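Local structure of carbonic anhydrase (Coccomyxa sp. PA, 3UCK) at the interface of chains A and B. The protein catalyses the reversible hydration of carbon dioxide to hydrogencarbonate and a proton, as a zinc-dependent enzyme of the beta class. Residues are numbered along the deposited sequence; one frame, centred on the assembly and turned at random. Chains: chain A/B, Carbonic anhydrase.

Contact 1: the interface of chains A and B. Residues chain A 19, 55, 60-62; chain B 50-51, 53, 56.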
ATOM      1  N   TRP A  19     -23.199 -17.232  24.629  1.00 69.04           N
ATOM      2  CA  TRP A  19     -23.587 -17.351  23.222  1.00 68.16           C
ATOM      3  C   TRP A  19     -23.228 -18.731  22.616  1.00 68.98           C
ATOM      4  O   TRP A  19     -24.065 -19.334  21.938  1.00 69.00           O
ATOM      5  CB  TRP A  19     -23.021 -16.186  22.355  1.00 67.55           C
ATOM      6  CG  TRP A  19     -23.142 -16.437  20.842  1.00 63.22           C
ATOM      7  CD1 TRP A  19     -24.258 -16.273  20.070  1.00 60.62           C
ATOM      8  CD2 TRP A  19     -22.120 -16.925  19.966  1.00 60.15           C
ATOM      9  NE1 TRP A  19     -23.999 -16.626  18.767  1.00 60.14           N
ATOM     10  CE2 TRP A  19     -22.691 -17.031  18.672  1.00 60.65           C
ATOM     11  CE3 TRP A  19     -20.775 -17.275  20.141  1.00 59.85           C
ATOM     12  CZ2 TRP A  19     -21.957 -17.487  17.551  1.00 61.40           C
ATOM     13  CZ3 TRP A  19     -20.047 -17.743  19.022  1.00 63.01           C
ATOM     14  CH2 TRP A  19     -20.639 -17.830  17.741  1.00 59.63           C
ATOM     15  N   ALA A  55     -23.043 -10.914   9.155  1.00 62.53           N
ATOM     16  CA  ALA A  55     -23.641 -12.145   9.618  1.00 64.69           C
ATOM     17  C   ALA A  55     -24.948 -11.891  10.356  1.00 66.20           C
ATOM     18  O   ALA A  55     -25.945 -12.544  10.079  1.00 65.93           O
ATOM     19  CB  ALA A  55     -22.680 -12.914  10.465  1.00 64.51           C
ATOM     20  N   MET A  60     -26.622 -15.084   9.391  1.00 73.04           N
ATOM     21  CA  MET A  60     -25.805 -16.226   8.943  1.00 71.87           C
ATOM     22  C   MET A  60     -25.081 -16.892  10.091  1.00 71.03           C
ATOM     23  O   MET A  60     -24.767 -16.253  11.123  1.00 70.85           O
ATOM     24  CB  MET A  60     -24.814 -15.840   7.853  1.00 71.73           C
ATOM     25  CG  MET A  60     -25.445 -15.685   6.495  1.00 71.91           C
ATOM     26  SD  MET A  60     -24.363 -14.759   5.408  1.00 70.35           S
ATOM     27  CE  MET A  60     -25.027 -15.212   3.798  1.00 72.37           C
ATOM     28  N   ALA A  61     -24.843 -18.184   9.907  1.00 68.98           N
ATOM     29  CA  ALA A  61     -24.112 -18.970  10.884  1.00 67.50           C
ATOM     30  C   ALA A  61     -22.640 -19.075  10.431  1.00 65.56           C
ATOM     31  O   ALA A  61     -22.357 -18.938   9.255  1.00 65.41           O
ATOM     32  CB  ALA A  61     -24.750 -20.350  10.992  1.00 67.70           C
ATOM     33  N   PRO A  62     -21.702 -19.305  11.359  1.00 63.71           N
ATOM     34  CA  PRO A  62     -20.323 -19.463  10.928  1.00 62.96           C
ATOM     35  C   PRO A  62     -20.115 -20.424   9.717  1.00 62.42           C
ATOM     36  O   PRO A  62     -20.674 -21.521   9.670  1.00 62.15           O
ATOM     37  CB  PRO A  62     -19.646 -19.994  12.181  1.00 62.23           C
ATOM     38  CG  PRO A  62     -20.421 -19.386  13.279  1.00 62.07           C
ATOM     39  CD  PRO A  62     -21.823 -19.291  12.826  1.00 63.53           C
TER
ATOM     40  N   SER B  50     -14.672 -16.836   7.328  1.00 51.95           N
ATOM     41  CA  SER B  50     -16.174 -16.928   7.429  1.00 50.82           C
ATOM     42  C   SER B  50     -16.725 -17.427   8.724  1.00 50.91           C
ATOM     43  O   SER B  50     -17.923 -17.291   8.978  1.00 50.63           O
ATOM     44  CB  SER B  50     -16.714 -17.866   6.368  1.00 51.12           C
ATOM     45  OG  SER B  50     -15.980 -19.053   6.366  1.00 49.48           O
ATOM     46  N   ARG B  51     -15.859 -18.034   9.541  1.00 51.23           N
ATOM     47  CA  ARG B  51     -16.296 -18.651  10.797  1.00 51.04           C
ATOM     48  C   ARG B  51     -16.298 -17.735  12.019  1.00 51.83           C
ATOM     49  O   ARG B  51     -16.662 -18.187  13.113  1.00 51.89           O
ATOM     50  CB  ARG B  51     -15.442 -19.882  11.068  1.00 50.32           C
ATOM     51  CG  ARG B  51     -15.578 -20.941   9.950  1.00 48.92           C
ATOM     52  CD  ARG B  51     -14.568 -22.075  10.077  1.00 45.88           C
ATOM     53  NE  ARG B  51     -13.235 -21.682   9.675  1.00 47.01           N
ATOM     54  CZ  ARG B  51     -12.151 -22.453   9.779  1.00 48.84           C
ATOM     55  NH1 ARG B  51     -12.225 -23.706  10.267  1.00 48.44           N
ATOM     56  NH2 ARG B  51     -10.971 -21.955   9.435  1.00 41.59           N
ATOM     57  N   SER B  53     -17.365 -14.140  13.204  1.00 55.22           N
ATOM     58  CA  SER B  53     -18.025 -12.839  13.097  1.00 56.80           C
ATOM     59  C   SER B  53     -18.133 -12.218  14.493  1.00 56.82           C
ATOM     60  O   SER B  53     -19.013 -12.598  15.273  1.00 57.87           O
ATOM     61  CB  SER B  53     -19.404 -13.026  12.453  1.00 57.19           C
ATOM     62  OG  SER B  53     -19.315 -14.074  11.459  1.00 61.53           O
ATOM     63  N   GLN B  56     -21.315 -11.206  16.356  1.00 59.15           N
ATOM     64  CA  GLN B  56     -22.116 -12.394  16.583  1.00 59.50           C
ATOM     65  C   GLN B  56     -21.533 -13.172  17.750  1.00 59.42           C
ATOM     66  O   GLN B  56     -22.210 -13.360  18.799  1.00 58.56           O
ATOM     67  CB  GLN B  56     -22.201 -13.181  15.281  1.00 60.50           C
ATOM     68  CG  GLN B  56     -22.516 -14.667  15.352  1.00 64.01           C
ATOM     69  CD  GLN B  56     -22.773 -15.279  13.941  1.00 67.17           C
ATOM     70  OE1 GLN B  56     -21.907 -15.986  13.349  1.00 66.23           O
ATOM     71  NE2 GLN B  56     -23.964 -14.993  13.399  1.00 66.89           N
TER
HETATM   72  O   HOH W   1     -20.441 -16.805   8.129  1.00 43.82           O
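B:Gln56 places CG opposite its own backbone N (chi1 157°) and runs on extended, which carries its terminal amide across the interface to the loop of A:Met60 and A:Pro62. The indole of A:Trp19 lies against the base of that same chain, its plane nearly parallel to that of the B:Gln56 amide. The central polar link is the hydrogen bond from B:Gln56 NE2 to the backbone A:Met60 O, at 2.7 Å. The bond is straight at the hydrogen (167°) and the acceptor lies nearly in the amide plane, but the donor approaches the carbonyl head-on, almost on the line of the C=O bond (176°). The other amide atom, B:Gln56 OE1, packs 3.3 Å from A:Pro62 CD. Further back, B:Gln56 CG rests 3.6 Å from A:Trp19 CZ2, while B:Gln56 O stands over one face of the indole, displaced toward the rim. With B:Gln56 cut back to an alanine, the A:Met60 carbonyl would probably lose its amide donor and a gap would open beside A:Trp19 and A:Pro62.

Beside the amide, A:Ala55 CB lies 3.7 Å from the hydroxyl B:Ser53 OG, small groups that probably let helix 54-57 of chain A come close to the residue preceding the same helix in chain B. On the other flank, A:Pro62 CB packs 3.9 Å from B:Arg51 CA. B:Ser50 and B:Arg51 belong to the zinc-site CxDSR motif of beta-class enzymes, so the partner's proline loop abuts the backbone of a catalytic segment and may help to keep it in place. A water joins the two backbones here, 2.7 Å from B:Ser50 O and 3.1 Å from A:Ala61 O.

Contact 2: the interface of chains A and B. Residues chain A 42, 58, 60, 99; chain B 9, 12.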
ATOM      1  N   TYR A  42     -20.430 -16.876   0.025  1.00 55.04           N
ATOM      2  CA  TYR A  42     -20.355 -15.440  -0.134  1.00 53.86           C
ATOM      3  C   TYR A  42     -19.056 -14.817   0.325  1.00 53.03           C
ATOM      4  O   TYR A  42     -18.470 -15.238   1.282  1.00 51.22           O
ATOM      5  CB  TYR A  42     -21.435 -14.790   0.694  1.00 54.67           C
ATOM      6  CG  TYR A  42     -22.804 -15.155   0.292  1.00 58.41           C
ATOM      7  CD1 TYR A  42     -23.589 -14.277  -0.400  1.00 62.65           C
ATOM      8  CD2 TYR A  42     -23.315 -16.384   0.581  1.00 63.40           C
ATOM      9  CE1 TYR A  42     -24.846 -14.602  -0.778  1.00 66.61           C
ATOM     10  CE2 TYR A  42     -24.570 -16.718   0.202  1.00 66.00           C
ATOM     11  CZ  TYR A  42     -25.330 -15.825  -0.473  1.00 67.28           C
ATOM     12  OH  TYR A  42     -26.580 -16.159  -0.855  1.00 69.02           O
ATOM     13  N   PHE A  58     -27.726 -10.560   7.836  1.00 73.73           N
ATOM     14  CA  PHE A  58     -28.149 -11.618   6.961  1.00 74.18           C
ATOM     15  C   PHE A  58     -28.453 -12.908   7.727  1.00 75.08           C
ATOM     16  O   PHE A  58     -28.688 -13.984   7.098  1.00 76.05           O
ATOM     17  CB  PHE A  58     -27.098 -11.882   5.878  1.00 74.41           C
ATOM     18  CG  PHE A  58     -27.036 -10.813   4.823  1.00 75.09           C
ATOM     19  CD1 PHE A  58     -25.849 -10.164   4.547  1.00 74.81           C
ATOM     20  CD2 PHE A  58     -28.179 -10.437   4.122  1.00 75.59           C
ATOM     21  CE1 PHE A  58     -25.794  -9.177   3.585  1.00 74.47           C
ATOM     22  CE2 PHE A  58     -28.128  -9.447   3.156  1.00 74.81           C
ATOM     23  CZ  PHE A  58     -26.937  -8.813   2.890  1.00 74.09           C
ATOM     24  N   MET A  60     -26.622 -15.084   9.391  1.00 73.04           N
ATOM     25  CA  MET A  60     -25.805 -16.226   8.943  1.00 71.87           C
ATOM     26  C   MET A  60     -25.081 -16.892  10.091  1.00 71.03           C
ATOM     27  O   MET A  60     -24.767 -16.253  11.123  1.00 70.85           O
ATOM     28  CB  MET A  60     -24.814 -15.840   7.853  1.00 71.73           C
ATOM     29  CG  MET A  60     -25.445 -15.685   6.495  1.00 71.91           C
ATOM     30  SD  MET A  60     -24.363 -14.759   5.408  1.00 70.35           S
ATOM     31  CE  MET A  60     -25.027 -15.212   3.798  1.00 72.37           C
ATOM     32  N   LEU A  99     -20.805  -9.798  -2.245  1.00 50.57           N
ATOM     33  CA  LEU A  99     -21.642  -8.710  -1.815  1.00 50.84           C
ATOM     34  C   LEU A  99     -20.811  -7.431  -1.554  1.00 50.89           C
ATOM     35  O   LEU A  99     -19.947  -7.391  -0.641  1.00 50.59           O
ATOM     36  CB  LEU A  99     -22.383  -9.103  -0.537  1.00 51.52           C
ATOM     37  CG  LEU A  99     -23.144 -10.440  -0.601  1.00 52.36           C
ATOM     38  CD1 LEU A  99     -23.621 -10.840   0.798  1.00 50.38           C
ATOM     39  CD2 LEU A  99     -24.325 -10.329  -1.581  1.00 48.79           C
TER
ATOM     40  N   LEU B   9     -31.354 -13.108  -5.071  1.00 79.03           N
ATOM     41  CA  LEU B   9     -30.907 -12.560  -3.797  1.00 77.39           C
ATOM     42  C   LEU B   9     -32.013 -12.309  -2.796  1.00 77.26           C
ATOM     43  O   LEU B   9     -31.779 -11.705  -1.775  1.00 76.73           O
ATOM     44  CB  LEU B   9     -30.281 -11.202  -4.047  1.00 76.68           C
ATOM     45  CG  LEU B   9     -28.794 -10.882  -4.115  1.00 74.76           C
ATOM     46  CD1 LEU B   9     -28.610  -9.518  -3.536  1.00 71.29           C
ATOM     47  CD2 LEU B   9     -27.962 -11.861  -3.381  1.00 69.07           C
ATOM     48  N   LEU B  12     -31.958 -14.316   0.642  1.00 75.13           N
ATOM     49  CA  LEU B  12     -31.162 -13.529   1.548  1.00 74.78           C
ATOM     50  C   LEU B  12     -31.899 -12.303   1.987  1.00 74.19           C
ATOM     51  O   LEU B  12     -32.100 -12.065   3.148  1.00 73.56           O
ATOM     52  CB  LEU B  12     -29.883 -13.109   0.858  1.00 75.33           C
ATOM     53  CG  LEU B  12     -28.600 -13.499   1.584  1.00 77.17           C
ATOM     54  CD1 LEU B  12     -27.535 -13.825   0.596  1.00 80.38           C
ATOM     55  CD2 LEU B  12     -28.137 -12.401   2.479  1.00 76.43           C
TER
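B:Leu12 enters a pocket between A:Phe58 and A:Tyr42, and the contacts among the residues described are mainly apolar. Of the 188 Å² of surface hidden among the residues of the patch, 102 Å² belong to B:Leu12, which marks it as the plug of the site.

The ring contacts come first. As modelled, the two methyls of B:Leu12 divide between the aromatic groups: CD2 lies over the face of A:Phe58 (CH-pi) and CD1 above the plane of A:Tyr42 near its phenol end. The two aromatic planes are turned only modestly from parallel, so the leucine branches lie between them as in a slot. A:Phe58 has CG opposite its carbonyl carbon (chi1 -73°), which turns its ring toward the leucine. The modelled separations on both sides of B:Leu12 are too short to be real, so its exact rotamer, its penetration depth and which methyl meets which ring are doubtful, whereas its placement between the rings is the reasonable reading. Within chain A, the thioether methyl A:Met60 CE stands 3.8 Å above the plane of A:Tyr42, toward the rim, on the same side as the leucine.

Aliphatic contacts line the rest. A:Met60 CE is also 4.3 Å from B:Leu12 CD1 and so forms part of the pocket wall. On another side, A:Leu99 CD2 and B:Leu9 CD2 are 4.3 Å apart, a looser van der Waals approach. A:Tyr42 and A:Leu99 stand on strands 42-47 and 97-103, so one part of the pocket wall comes from strands of chain A and the other, A:Phe58 and A:Met60, from a loop.

B:Leu9 precedes helix 10-26 and B:Leu12 lies in its first turn. Packing B:Leu12, with a lesser share from B:Leu9, against chain A probably fastens the start of this helix to the other subunit and helps to hold together the dimer on which beta-class enzymes are built.

The C-alpha centres of contact 1 and contact 2 are about 12 Å apart, and A:Met60 belongs to both: its backbone carbonyl serves contact 1, its thioether end contact 2. Helix 10-26 is also common to them, supplied by chain A to contact 1 and by chain B to contact 2. Because the interface is two-fold symmetric, each subunit's helix plays both roles, anchored near its start and again midway along. The pairing of a directional, partly hydrated contact with a mainly apolar one suggests a continuous seam that would fix both the position and the register of the two subunits.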